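Local atomic coordinates of phosphoribosylformylglycinamidine synthase 2 (Thermus thermophilus, PDB entry 3VIU), a protein that belongs to the PurM-like AIR synthase related family, carries two N-terminal and two C-terminal domains of that family, and binds ADP and magnesium in this structure. Residues Val74-Ala79 against Thr439-Ala444; Pro196-Gly201 against Leu329-Val334; Met242-Glu247 against Glu322-Trp327; Val447-Arg452 against Thr538-Val543; Pro458-Met463 against Gly589-Leu594. All blocks are in the same frame, centred on the assembly; numbering follows the deposited sequence.

How the contacts relate
Contact 1 joins the two PurM-like halves of the chain; contacts 2 and 3 lie within the first half and contacts 4 and 5 within the second. Contact 3 falls within the span of contact 2, and both within that of contact 1. With centres about 12 Å apart, contacts 2 and 3 layer helices 235-250 and 317-326 on strands 196-201 and 331-338, Phe324 touching Ala200 and Cys331. Strand 441-448 runs from contact 1 into contact 4, whose centre is about 25 Å away. Contacts 4 and 5 alternate in sequence, centres about 12 Å apart. The set samples a junction between halves, helices layered on a sheet and, in contact 5, a junction between N- and C-terminal domains.

Contact 1. Residues Val74-Ala79 against Thr439-Ala444; sequences VGEGWA and TRLGVA
Two beta-hairpin ends from different PurM-like N-terminal domains meet here. One joins strands 70-75 and 78-86 through a type I' turn from Gly75 to Trp78; the other is strand 441-448 with the loop before it. In the first, Trp78 N bonds to Gly75 O at 2.7 Å, and Val74 and Gly75 both face Trp78 in a classic beta bulge. Gly75 and Gly77 have positive phi angles at which a side chain would jam against the preceding carbonyl oxygen, so the turn calls for glycine at both.

Leu441 makes most of the apolar contact. Its CG is anti to its carbonyl carbon (chi1 -60°), and the CD1 methyl reaches the turn, 3.5 Å from Gly75 O. The same Leu441 CD1 lies 3.7 Å from Glu76 CB. It also meets the indole, with Leu441 CD1 3.8 Å from Trp78 CD1. The extended Glu76 chain slides past Leu441 in the opposite direction, and its OE2 ends 3.7 Å from Thr439 CB. Thr439 CG2 approaches Trp78 NE1 obliquely at 3.8 Å. The Thr439 hydroxyl turns back on its own loop: OG1 accepts from Leu441 N at 2.8 Å in an ST turn that links the hydroxyl to the backbone two residues on, and is also hydrogen-bonded to Ile436 O.

Around this surface junction, the Trp78 ring makes a cation-pi contact with Arg182 and rests on Leu180 of strand 172-182. Leu441 packs on Ile436 of strand 432-436, and deeper between the two sheets Val443 touches Val80 of strand 78-86 and Leu178 of strand 172-182.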
# COMPACT_ATOMS: atom_id res chain seq x y z
N VAL A 74 -3.20 -4.91 -18.27
CA VAL A 74 -4.19 -5.86 -17.76
C VAL A 74 -4.98 -6.51 -18.89
O VAL A 74 -5.80 -7.41 -18.64
CB VAL A 74 -5.17 -5.19 -16.76
CG1 VAL A 74 -4.38 -4.53 -15.63
CG2 VAL A 74 -6.04 -4.18 -17.47
N GLY A 75 -4.75 -6.07 -20.12
CA GLY A 75 -5.44 -6.68 -21.25
C GLY A 75 -6.54 -5.91 -21.95
O GLY A 75 -7.02 -4.89 -21.45
N GLU A 76 -6.93 -6.41 -23.11
CA GLU A 76 -7.97 -5.81 -23.93
C GLU A 76 -7.77 -4.30 -24.07
O GLU A 76 -8.73 -3.53 -24.17
CB GLU A 76 -9.35 -6.15 -23.36
CG GLU A 76 -9.61 -7.66 -23.34
CD GLU A 76 -11.04 -8.04 -22.99
OE1 GLU A 76 -11.28 -9.25 -22.75
OE2 GLU A 76 -11.93 -7.16 -22.95
N GLY A 77 -6.51 -3.88 -24.07
CA GLY A 77 -6.21 -2.47 -24.22
C GLY A 77 -6.17 -1.66 -22.94
O GLY A 77 -5.83 -0.48 -22.97
N TRP A 78 -6.52 -2.27 -21.81
CA TRP A 78 -6.50 -1.54 -20.54
C TRP A 78 -5.21 -1.72 -19.75
O TRP A 78 -4.51 -2.72 -19.87
CB TRP A 78 -7.65 -1.96 -19.65
CG TRP A 78 -8.98 -1.75 -20.25
CD1 TRP A 78 -9.69 -2.65 -20.97
CD2 TRP A 78 -9.78 -0.58 -20.15
NE1 TRP A 78 -10.90 -2.12 -21.33
CE2 TRP A 78 -10.98 -0.84 -20.84
CE3 TRP A 78 -9.60 0.67 -19.55
CZ2 TRP A 78 -12.01 0.10 -20.94
CZ3 TRP A 78 -10.62 1.61 -19.65
CH2 TRP A 78 -11.81 1.32 -20.34
N ALA A 79 -4.91 -0.71 -18.93
CA ALA A 79 -3.73 -0.72 -18.08
C ALA A 79 -4.17 -0.26 -16.69
O ALA A 79 -5.25 0.31 -16.53
CB ALA A 79 -2.67 0.23 -18.63
N THR A 439 -16.48 -5.30 -20.17
CA THR A 439 -15.48 -6.32 -20.46
C THR A 439 -15.65 -7.50 -19.52
O THR A 439 -16.51 -7.50 -18.65
CB THR A 439 -14.04 -5.81 -20.27
OG1 THR A 439 -13.69 -5.88 -18.87
CG2 THR A 439 -13.90 -4.37 -20.76
N ARG A 440 -14.80 -8.51 -19.71
CA ARG A 440 -14.82 -9.69 -18.87
C ARG A 440 -13.67 -9.58 -17.89
O ARG A 440 -13.41 -10.49 -17.11
CB ARG A 440 -14.63 -10.92 -19.74
CG ARG A 440 -15.61 -10.99 -20.89
CD ARG A 440 -15.27 -12.16 -21.77
NE ARG A 440 -15.18 -13.38 -20.98
CZ ARG A 440 -14.71 -14.53 -21.45
NH1 ARG A 440 -14.28 -14.60 -22.70
NH2 ARG A 440 -14.67 -15.60 -20.66
N LEU A 441 -12.99 -8.44 -17.93
CA LEU A 441 -11.85 -8.19 -17.07
C LEU A 441 -12.17 -7.79 -15.64
O LEU A 441 -13.14 -7.07 -15.36
CB LEU A 441 -10.96 -7.12 -17.70
CG LEU A 441 -10.39 -7.47 -19.07
CD1 LEU A 441 -9.68 -6.25 -19.65
CD2 LEU A 441 -9.44 -8.65 -18.95
N GLY A 442 -11.32 -8.27 -14.74
CA GLY A 442 -11.45 -7.97 -13.33
C GLY A 442 -10.06 -7.71 -12.79
O GLY A 442 -9.10 -8.41 -13.13
N VAL A 443 -9.93 -6.67 -11.96
CA VAL A 443 -8.65 -6.31 -11.36
C VAL A 443 -8.70 -6.62 -9.87
O VAL A 443 -9.59 -6.14 -9.17
CB VAL A 443 -8.38 -4.81 -11.54
CG1 VAL A 443 -7.02 -4.46 -10.98
CG2 VAL A 443 -8.49 -4.44 -13.02
N ALA A 444 -7.75 -7.42 -9.39
CA ALA A 444 -7.70 -7.79 -7.98
C ALA A 444 -6.56 -7.05 -7.27
O ALA A 444 -5.50 -6.83 -7.85
CB ALA A 444 -7.52 -9.29 -7.84

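Contact 2. Residues Pro196-Gly201 against Leu329-Val334; sequences PIYYAG and LDCVPV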
# COMPACT_ATOMS: atom_id res chain seq x y z
N PRO A 196 5.27 25.98 -22.42
CA PRO A 196 4.87 26.71 -21.21
C PRO A 196 4.40 25.65 -20.22
O PRO A 196 4.04 24.54 -20.62
CB PRO A 196 3.73 27.59 -21.71
CG PRO A 196 3.08 26.71 -22.74
CD PRO A 196 4.28 26.17 -23.49
N ILE A 197 4.41 25.97 -18.93
CA ILE A 197 3.97 25.01 -17.91
C ILE A 197 2.76 25.60 -17.18
O ILE A 197 2.85 26.67 -16.58
CB ILE A 197 5.07 24.76 -16.85
CG1 ILE A 197 6.42 24.54 -17.53
CG2 ILE A 197 4.69 23.58 -15.99
CD1 ILE A 197 6.43 23.41 -18.51
N TYR A 198 1.63 24.90 -17.24
CA TYR A 198 0.42 25.39 -16.60
C TYR A 198 0.23 24.92 -15.16
O TYR A 198 0.71 23.85 -14.76
CB TYR A 198 -0.81 25.02 -17.43
CG TYR A 198 -1.00 25.91 -18.64
CD1 TYR A 198 -0.06 25.93 -19.67
CD2 TYR A 198 -2.14 26.70 -18.77
CE1 TYR A 198 -0.25 26.72 -20.80
CE2 TYR A 198 -2.34 27.50 -19.89
CZ TYR A 198 -1.40 27.50 -20.91
OH TYR A 198 -1.60 28.28 -22.03
N TYR A 199 -0.48 25.74 -14.40
CA TYR A 199 -0.79 25.51 -13.00
C TYR A 199 -2.30 25.53 -12.88
O TYR A 199 -2.95 26.45 -13.36
CB TYR A 199 -0.18 26.65 -12.17
CG TYR A 199 -0.62 26.76 -10.72
CD1 TYR A 199 -1.96 26.92 -10.37
CD2 TYR A 199 0.32 26.77 -9.69
CE1 TYR A 199 -2.34 27.10 -9.04
CE2 TYR A 199 -0.05 26.95 -8.37
CZ TYR A 199 -1.38 27.11 -8.04
OH TYR A 199 -1.73 27.29 -6.72
N ALA A 200 -2.86 24.50 -12.23
CA ALA A 200 -4.30 24.41 -12.03
C ALA A 200 -4.63 23.87 -10.65
O ALA A 200 -3.85 23.14 -10.06
CB ALA A 200 -4.91 23.52 -13.09
N GLY A 201 -5.80 24.23 -10.14
CA GLY A 201 -6.21 23.78 -8.82
C GLY A 201 -6.30 24.90 -7.80
O GLY A 201 -6.49 26.06 -8.16
N LEU A 329 -12.65 25.25 -13.90
CA LEU A 329 -11.34 25.50 -13.29
C LEU A 329 -10.43 26.40 -14.12
O LEU A 329 -10.47 26.39 -15.36
CB LEU A 329 -10.63 24.17 -13.04
CG LEU A 329 -11.18 23.27 -11.93
CD1 LEU A 329 -10.47 21.92 -11.98
CD2 LEU A 329 -10.99 23.95 -10.58
N ASP A 330 -9.62 27.19 -13.43
CA ASP A 330 -8.66 28.09 -14.07
C ASP A 330 -7.39 27.29 -14.33
O ASP A 330 -6.96 26.51 -13.48
CB ASP A 330 -8.31 29.27 -13.16
CG ASP A 330 -9.54 29.95 -12.58
OD1 ASP A 330 -10.42 30.37 -13.37
OD2 ASP A 330 -9.61 30.08 -11.33
N CYS A 331 -6.80 27.50 -15.50
CA CYS A 331 -5.57 26.82 -15.87
C CYS A 331 -4.67 27.89 -16.48
O CYS A 331 -4.87 28.29 -17.63
CB CYS A 331 -5.87 25.72 -16.89
SG CYS A 331 -4.52 24.55 -17.16
N VAL A 332 -3.69 28.36 -15.71
CA VAL A 332 -2.81 29.41 -16.18
C VAL A 332 -1.32 29.08 -16.28
O VAL A 332 -0.78 28.34 -15.47
CB VAL A 332 -2.96 30.66 -15.29
CG1 VAL A 332 -4.41 31.13 -15.30
CG2 VAL A 332 -2.50 30.36 -13.86
N PRO A 333 -0.65 29.63 -17.31
CA PRO A 333 0.78 29.41 -17.53
C PRO A 333 1.56 30.06 -16.39
O PRO A 333 1.32 31.22 -16.04
CB PRO A 333 1.03 30.09 -18.88
CG PRO A 333 0.02 31.20 -18.89
CD PRO A 333 -1.21 30.51 -18.35
N VAL A 334 2.48 29.30 -15.80
CA VAL A 334 3.25 29.76 -14.66
C VAL A 334 4.78 29.66 -14.86
O VAL A 334 5.56 30.30 -14.15
CB VAL A 334 2.81 28.97 -13.39
CG1 VAL A 334 3.94 28.11 -12.86
CG2 VAL A 334 2.27 29.91 -12.35
O HOH W 1 -5.32 27.97 -11.87
O HOH W 2 -7.93 25.49 -11.38
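Strands 196-201 and 331-334 are antiparallel neighbours in the mixed sheet of the first PurM-like C-terminal domain. Three main-chain hydrogen bonds join them. Val334 N meets Ile197 O at 2.8 Å, nearly along the C=O axis and almost straight (172°). Tyr199 and Val332 form a hydrogen-bonded pair: Tyr199 N reaches Val332 O at 2.8 Å from above the carbonyl plane, and Val332 N returns to Tyr199 O at 3.1 Å within it.

Where the strands part, water takes over. One molecule donates to both Tyr199 O and Asp330 O; a second accepts from Gly201 N and also donates to Asp330 O, so this carbonyl is gripped twice.

The apolar contacts centre on Tyr198, its CG anti to the carbonyl carbon (chi1 -77°). Pro333 lies alongside and over one face of the ring, its CB 4.2 Å from the centroid in a CH-pi contact, while Cys331 O sits at the ring edge in its plane. The phenol end is held by a hydrogen bond from OH to Glu321. Tyr199 CB meets Val334 CB on the side of the sheet where Val332 also points. Cys331 completes the set with an oblique sulfur-aromatic contact, SG lying 3.6 Å from Tyr198 CD2.

Contact 3. Residues Met242-Glu247 against Glu322-Trp327; sequences MEATLE and EVFGRW
Two helices of the first PurM-like C-terminal domain pack roughly antiparallel here, the axes of 242-247 and 322-326 coming within 8.9 Å at 148° between their directions. Glu243 comes first. With CG anti to the carbonyl carbon (chi1 -65°), its CB and CG lie over one face of the Trp327 indole; the bend at chi2 turns the carboxylate. That group has partners beyond this contact, in salt bridges with Lys239 and Arg116.

Ala244, where the backbones come nearest, centres its methyl over the Phe324 ring, CB standing 3.6 Å from the centroid in a CH-pi contact. Its carbonyl oxygen touches Val323 CG1 at 3.4 Å. Thr245 lies beside the same Phe324 ring, while its OG1 bonds to Leu241 O one helical turn earlier.

Glu247 provides the polar clamp. CG is anti to the backbone N (chi1 177°) and the chain runs straight out past Val323 CG1. Arg326 grips OE1 side-on, NE at 3.0 Å and NH2 at 2.9 Å, with the oxygen in the guanidinium plane. NE donates to the syn lone pair of OE1, while NH2 meets OE1 from above the carboxylate plane. This salt bridge probably steadies the charge on the carboxylate. The other oxygen lies at the indole edge: Trp327 NE1 donates to Glu247 OE2 at 2.6 Å.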
# COMPACT_ATOMS: atom_id res chain seq x y z
N MSE A 242 -9.48 16.34 -10.80
CA MSE A 242 -9.35 15.01 -11.37
C MSE A 242 -9.98 14.89 -12.77
O MSE A 242 -9.33 14.41 -13.71
CB MSE A 242 -9.97 14.00 -10.41
CG MSE A 242 -9.95 12.55 -10.89
SE MSE A 242 -10.70 11.33 -9.55
CE MSE A 242 -12.57 11.40 -10.05
N GLU A 243 -11.23 15.32 -12.91
CA GLU A 243 -11.92 15.24 -14.20
C GLU A 243 -11.18 16.00 -15.30
O GLU A 243 -10.99 15.49 -16.41
CB GLU A 243 -13.34 15.79 -14.10
CG GLU A 243 -14.27 14.99 -13.21
CD GLU A 243 -14.30 13.52 -13.58
OE1 GLU A 243 -14.07 13.19 -14.76
OE2 GLU A 243 -14.58 12.69 -12.68
N ALA A 244 -10.77 17.22 -15.00
CA ALA A 244 -10.07 18.06 -15.96
C ALA A 244 -8.77 17.42 -16.41
O ALA A 244 -8.49 17.33 -17.61
CB ALA A 244 -9.80 19.43 -15.36
N THR A 245 -7.96 17.00 -15.45
CA THR A 245 -6.68 16.39 -15.76
C THR A 245 -6.89 15.14 -16.61
O THR A 245 -6.23 14.96 -17.64
CB THR A 245 -5.91 16.01 -14.48
OG1 THR A 245 -5.67 17.20 -13.71
CG2 THR A 245 -4.56 15.35 -14.82
N LEU A 246 -7.82 14.29 -16.18
CA LEU A 246 -8.12 13.07 -16.91
C LEU A 246 -8.64 13.37 -18.31
O LEU A 246 -8.23 12.72 -19.28
CB LEU A 246 -9.16 12.22 -16.16
CG LEU A 246 -8.75 11.55 -14.85
CD1 LEU A 246 -9.97 10.87 -14.24
CD2 LEU A 246 -7.66 10.53 -15.10
N GLU A 247 -9.53 14.35 -18.44
CA GLU A 247 -10.04 14.67 -19.77
C GLU A 247 -8.91 15.23 -20.60
O GLU A 247 -8.69 14.81 -21.74
CB GLU A 247 -11.19 15.68 -19.69
CG GLU A 247 -11.71 16.10 -21.07
CD GLU A 247 -12.95 16.96 -21.02
OE1 GLU A 247 -13.23 17.65 -22.02
OE2 GLU A 247 -13.66 16.95 -19.99
N GLU A 322 -9.48 25.26 -22.34
CA GLU A 322 -10.90 24.97 -22.52
C GLU A 322 -11.32 23.74 -21.72
O GLU A 322 -12.39 23.73 -21.12
CB GLU A 322 -11.21 24.80 -24.02
CG GLU A 322 -11.00 26.12 -24.78
CD GLU A 322 -11.28 26.02 -26.26
OE1 GLU A 322 -11.11 27.05 -26.95
OE2 GLU A 322 -11.66 24.93 -26.74
N VAL A 323 -10.46 22.72 -21.70
CA VAL A 323 -10.77 21.53 -20.93
C VAL A 323 -11.06 21.95 -19.49
O VAL A 323 -12.09 21.57 -18.93
CB VAL A 323 -9.60 20.54 -20.92
CG1 VAL A 323 -9.86 19.44 -19.89
CG2 VAL A 323 -9.44 19.91 -22.29
N PHE A 324 -10.18 22.74 -18.90
CA PHE A 324 -10.40 23.17 -17.53
C PHE A 324 -11.57 24.13 -17.43
O PHE A 324 -12.26 24.15 -16.42
CB PHE A 324 -9.13 23.80 -16.95
CG PHE A 324 -8.13 22.79 -16.50
CD1 PHE A 324 -7.56 21.91 -17.41
CD2 PHE A 324 -7.79 22.68 -15.16
CE1 PHE A 324 -6.69 20.93 -16.99
CE2 PHE A 324 -6.92 21.69 -14.73
CZ PHE A 324 -6.36 20.82 -15.64
N GLY A 325 -11.78 24.92 -18.47
CA GLY A 325 -12.90 25.84 -18.46
C GLY A 325 -14.19 25.06 -18.33
O GLY A 325 -15.09 25.44 -17.58
N ARG A 326 -14.27 23.94 -19.05
CA ARG A 326 -15.46 23.09 -19.01
C ARG A 326 -15.76 22.57 -17.60
O ARG A 326 -16.93 22.38 -17.25
CB ARG A 326 -15.31 21.92 -19.98
CG ARG A 326 -15.45 22.31 -21.44
CD ARG A 326 -15.77 21.09 -22.29
NE ARG A 326 -14.59 20.31 -22.63
CZ ARG A 326 -13.69 20.68 -23.54
NH1 ARG A 326 -13.84 21.83 -24.20
NH2 ARG A 326 -12.65 19.90 -23.81
N TRP A 327 -14.72 22.33 -16.81
CA TRP A 327 -14.91 21.84 -15.45
C TRP A 327 -14.89 22.97 -14.41
O TRP A 327 -14.73 22.73 -13.22
CB TRP A 327 -13.87 20.77 -15.11
CG TRP A 327 -14.06 19.52 -15.91
CD1 TRP A 327 -13.49 19.23 -17.12
CD2 TRP A 327 -14.97 18.45 -15.62
NE1 TRP A 327 -13.99 18.04 -17.60
CE2 TRP A 327 -14.90 17.54 -16.71
CE3 TRP A 327 -15.84 18.17 -14.56
CZ2 TRP A 327 -15.67 16.37 -16.76
CZ3 TRP A 327 -16.61 17.01 -14.61
CH2 TRP A 327 -16.52 16.12 -15.70

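Contact 4. Residues Val447-Arg452 against Thr538-Val543; sequences VDQNPR and TAMVGV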
# COMPACT_ATOMS: atom_id res chain seq x y z
N VAL A 447 -3.25 -5.58 0.10
CA VAL A 447 -2.06 -5.05 0.74
C VAL A 447 -1.87 -5.84 2.03
O VAL A 447 -2.84 -6.04 2.77
CB VAL A 447 -2.20 -3.54 1.04
CG1 VAL A 447 -3.48 -3.28 1.80
CG2 VAL A 447 -1.02 -3.06 1.85
N ASP A 448 -0.66 -6.31 2.30
CA ASP A 448 -0.41 -7.08 3.52
C ASP A 448 0.95 -6.85 4.17
O ASP A 448 1.87 -6.32 3.55
CB ASP A 448 -0.46 -8.60 3.25
CG ASP A 448 -1.85 -9.12 2.97
OD1 ASP A 448 -2.09 -9.48 1.80
OD2 ASP A 448 -2.69 -9.18 3.90
N GLN A 449 1.04 -7.29 5.42
CA GLN A 449 2.25 -7.29 6.24
C GLN A 449 1.83 -7.66 7.65
O GLN A 449 0.78 -7.22 8.15
CB GLN A 449 3.03 -5.97 6.19
CG GLN A 449 2.68 -4.92 7.21
CD GLN A 449 3.23 -5.19 8.61
OE1 GLN A 449 4.42 -5.46 8.80
NE2 GLN A 449 2.35 -5.10 9.59
N ASN A 450 2.64 -8.51 8.27
CA ASN A 450 2.43 -9.00 9.61
C ASN A 450 3.53 -8.43 10.51
O ASN A 450 4.69 -8.82 10.41
CB ASN A 450 2.47 -10.53 9.57
CG ASN A 450 2.22 -11.18 10.93
OD1 ASN A 450 1.53 -12.20 11.02
ND2 ASN A 450 2.80 -10.60 11.98
N PRO A 451 3.18 -7.50 11.41
CA PRO A 451 4.17 -6.89 12.31
C PRO A 451 4.88 -7.82 13.28
O PRO A 451 6.04 -7.58 13.63
CB PRO A 451 3.36 -5.81 13.03
CG PRO A 451 2.00 -6.38 13.05
CD PRO A 451 1.84 -6.96 11.66
N ARG A 452 4.21 -8.88 13.73
CA ARG A 452 4.82 -9.83 14.66
C ARG A 452 5.97 -10.56 13.98
O ARG A 452 7.07 -10.63 14.52
CB ARG A 452 3.77 -10.82 15.17
CG ARG A 452 2.61 -10.13 15.89
CD ARG A 452 1.68 -11.13 16.55
NE ARG A 452 0.61 -10.47 17.31
CZ ARG A 452 0.80 -9.64 18.33
NH1 ARG A 452 2.03 -9.36 18.74
NH2 ARG A 452 -0.23 -9.12 18.97
N THR A 538 8.07 -2.41 8.84
CA THR A 538 6.81 -2.58 8.14
C THR A 538 6.85 -2.36 6.63
O THR A 538 6.92 -1.23 6.15
CB THR A 538 5.74 -1.66 8.75
OG1 THR A 538 5.58 -1.96 10.14
CG2 THR A 538 4.40 -1.86 8.07
N ALA A 539 6.79 -3.45 5.89
CA ALA A 539 6.77 -3.38 4.44
C ALA A 539 5.34 -3.72 4.02
O ALA A 539 4.96 -4.89 3.98
CB ALA A 539 7.75 -4.37 3.83
N MSE A 540 4.55 -2.69 3.75
CA MSE A 540 3.17 -2.90 3.32
C MSE A 540 3.19 -3.14 1.83
O MSE A 540 3.39 -2.23 1.03
CB MSE A 540 2.33 -1.68 3.70
CG MSE A 540 2.20 -1.55 5.21
SE MSE A 540 1.76 0.23 5.82
CE MSE A 540 0.88 -0.26 7.49
N VAL A 541 2.99 -4.40 1.46
CA VAL A 541 3.01 -4.84 0.08
C VAL A 541 1.64 -4.85 -0.58
O VAL A 541 0.73 -5.53 -0.12
CB VAL A 541 3.61 -6.25 -0.02
CG1 VAL A 541 3.63 -6.72 -1.47
CG2 VAL A 541 5.02 -6.25 0.58
N GLY A 542 1.53 -4.10 -1.67
CA GLY A 542 0.29 -4.04 -2.41
C GLY A 542 0.52 -4.77 -3.72
O GLY A 542 1.51 -4.53 -4.41
N VAL A 543 -0.39 -5.69 -4.04
CA VAL A 543 -0.28 -6.46 -5.27
C VAL A 543 -1.52 -6.32 -6.14
O VAL A 543 -2.64 -6.37 -5.65
CB VAL A 543 -0.08 -7.97 -4.97
CG1 VAL A 543 -0.23 -8.78 -6.26
CG2 VAL A 543 1.29 -8.20 -4.35
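The touching backbones, Val447-Gln449 and Thr538-Gly542, run antiparallel, their end-to-end directions 155° apart; strands 441-448 and 538-548 adjoin in the mixed sheet of the second PurM-like N-terminal domain. Val447 and Gly542 are a non-hydrogen-bonded pair with CA atoms 4.1 Å apart. Asp448 and Val541 form the hydrogen-bonded pair: Asp448 N meets a lone pair of Val541 O at 2.9 Å, and Val541 N returns to Asp448 O at 3.1 Å in the carbonyl plane. A CA-H...O contact adds to this between Val447 CA and Val541 O. Beyond Asp448 the first segment leaves the sheet, and Asn450 takes the N-cap position of helix 451-456.

Among the side chains, Val447 has CG2 anti to its backbone N, which brings that methyl 4.1 Å from CB of Met540, a selenomethionine. On the side of the sheet to which Val541 also points, Asp448 OD1 hydrogen-bonds to Asn472 ND2. Since Asn472 belongs to the magnesium site and the Asp448 side chain lies about 6 Å from the ion, this bond is consistent with a second-shell part in positioning that residue. Gln449 CB lies 3.1 Å from Ala539 O, and its CG meets Thr538 CG2. The chain then bends at chi2 (77°), which brings Gln449 CD to 3.6 Å from Thr538 CG2.

Contact 5. Residues Pro458-Met463 against Gly589-Leu594; sequences PRLGAM and GHPPRL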
# COMPACT_ATOMS: atom_id res chain seq x y z
N PRO A 458 12.64 -9.35 10.44
CA PRO A 458 12.34 -8.44 9.34
C PRO A 458 12.42 -9.02 7.92
O PRO A 458 11.52 -8.81 7.11
CB PRO A 458 13.30 -7.27 9.58
CG PRO A 458 14.41 -7.87 10.44
CD PRO A 458 13.65 -8.78 11.35
N ARG A 459 13.48 -9.75 7.62
CA ARG A 459 13.62 -10.34 6.29
C ARG A 459 12.48 -11.33 5.99
O ARG A 459 11.86 -11.25 4.93
CB ARG A 459 14.97 -11.06 6.20
CG ARG A 459 15.35 -11.54 4.82
CD ARG A 459 16.51 -12.50 4.96
NE ARG A 459 17.39 -12.50 3.80
CZ ARG A 459 18.52 -11.82 3.73
NH1 ARG A 459 18.93 -11.09 4.75
NH2 ARG A 459 19.25 -11.87 2.62
N LEU A 460 12.21 -12.24 6.92
CA LEU A 460 11.14 -13.22 6.72
C LEU A 460 9.78 -12.50 6.71
O LEU A 460 8.87 -12.90 5.99
CB LEU A 460 11.20 -14.30 7.81
CG LEU A 460 10.21 -15.47 7.73
CD1 LEU A 460 10.32 -16.16 6.38
CD2 LEU A 460 10.47 -16.45 8.86
N GLY A 461 9.67 -11.43 7.49
CA GLY A 461 8.43 -10.66 7.52
C GLY A 461 8.12 -10.05 6.16
O GLY A 461 6.98 -10.10 5.68
N ALA A 462 9.14 -9.48 5.53
CA ALA A 462 8.99 -8.86 4.21
C ALA A 462 8.59 -9.92 3.18
O ALA A 462 7.71 -9.69 2.36
CB ALA A 462 10.29 -8.19 3.80
N MSE A 463 9.25 -11.08 3.24
CA MSE A 463 8.95 -12.18 2.32
C MSE A 463 7.51 -12.63 2.49
O MSE A 463 6.81 -12.87 1.50
CB MSE A 463 9.87 -13.37 2.59
CG MSE A 463 11.26 -13.25 1.98
SE MSE A 463 12.40 -14.70 2.60
CE MSE A 463 11.30 -16.20 2.07
N GLY A 589 9.79 -16.28 19.58
CA GLY A 589 9.90 -17.48 18.78
C GLY A 589 10.13 -17.16 17.32
O GLY A 589 9.99 -16.01 16.91
N HIS A 590 10.50 -18.16 16.54
CA HIS A 590 10.74 -17.96 15.12
C HIS A 590 9.42 -17.88 14.35
O HIS A 590 8.50 -18.63 14.63
CB HIS A 590 11.58 -19.11 14.55
CG HIS A 590 12.17 -18.81 13.20
ND1 HIS A 590 13.37 -18.15 13.05
CD2 HIS A 590 11.72 -19.06 11.95
CE1 HIS A 590 13.63 -18.01 11.76
NE2 HIS A 590 12.64 -18.55 11.07
N PRO A 591 9.31 -16.93 13.40
CA PRO A 591 8.08 -16.80 12.61
C PRO A 591 7.98 -18.05 11.72
O PRO A 591 8.97 -18.74 11.52
CB PRO A 591 8.33 -15.54 11.79
CG PRO A 591 9.18 -14.73 12.69
CD PRO A 591 10.16 -15.75 13.23
N PRO A 592 6.80 -18.35 11.17
CA PRO A 592 6.68 -19.54 10.33
C PRO A 592 7.67 -19.58 9.15
O PRO A 592 7.87 -18.57 8.47
CB PRO A 592 5.23 -19.49 9.85
CG PRO A 592 4.54 -18.78 10.96
CD PRO A 592 5.50 -17.67 11.29
N ARG A 593 8.28 -20.73 8.92
CA ARG A 593 9.20 -20.86 7.80
C ARG A 593 8.38 -20.63 6.53
O ARG A 593 7.18 -20.90 6.49
CB ARG A 593 9.82 -22.26 7.73
CG ARG A 593 10.81 -22.60 8.83
CD ARG A 593 11.59 -23.85 8.42
NE ARG A 593 11.53 -24.93 9.40
CZ ARG A 593 10.42 -25.55 9.79
NH1 ARG A 593 9.23 -25.20 9.30
NH2 ARG A 593 10.49 -26.54 10.68
N LEU A 594 9.04 -20.14 5.49
CA LEU A 594 8.38 -19.88 4.22
C LEU A 594 9.18 -20.48 3.07
O LEU A 594 10.31 -20.06 2.80
CB LEU A 594 8.21 -18.38 4.03
CG LEU A 594 7.70 -17.82 2.70
CD1 LEU A 594 6.40 -18.52 2.27
CD2 LEU A 594 7.47 -16.33 2.86
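Leu460 drives this contact. Its CG is anti to the backbone N (chi1 -176°), so the isobutyl group projects from its helix and both methyls find partners in the loop 589-594. CD2 does most of the touching: it lies 3.7 Å from Pro591 CB, approaches His590 NE2 obliquely at the same distance, and comes 3.4 Å from Pro592 O. That carbonyl oxygen is not left to the methyl alone, for it is hydrogen-bonded to His464 NE2 further along the helix. CD1, the other branch, reaches Leu594 CB at 3.9 Å.

The contact is a domain junction: helix 458-475 belongs to the second PurM-like N-terminal domain, whereas the loop, which connects helices 578-584 and 596-611, belongs to the C-terminal domain paired with it. The loop has no regular secondary structure, and its consecutive prolines, Pro591 and Pro592, also pack on Tyr453 of helix 451-456.

Leu594 crosses Leu460 obliquely and bends toward the next turn of the helix. With CG anti to the backbone N (chi1 172°), it brings CD2 to 3.7 Å from Met463 C and 3.8 Å from Met463 CB. Met463, modelled as selenomethionine, curls at chi3 (56°) so that its CE comes back against Leu594, 3.9 Å from CD2. Leu596 of helix 596-611 also touches Met463, and Pro658 packs against both Leu594 and Pro592.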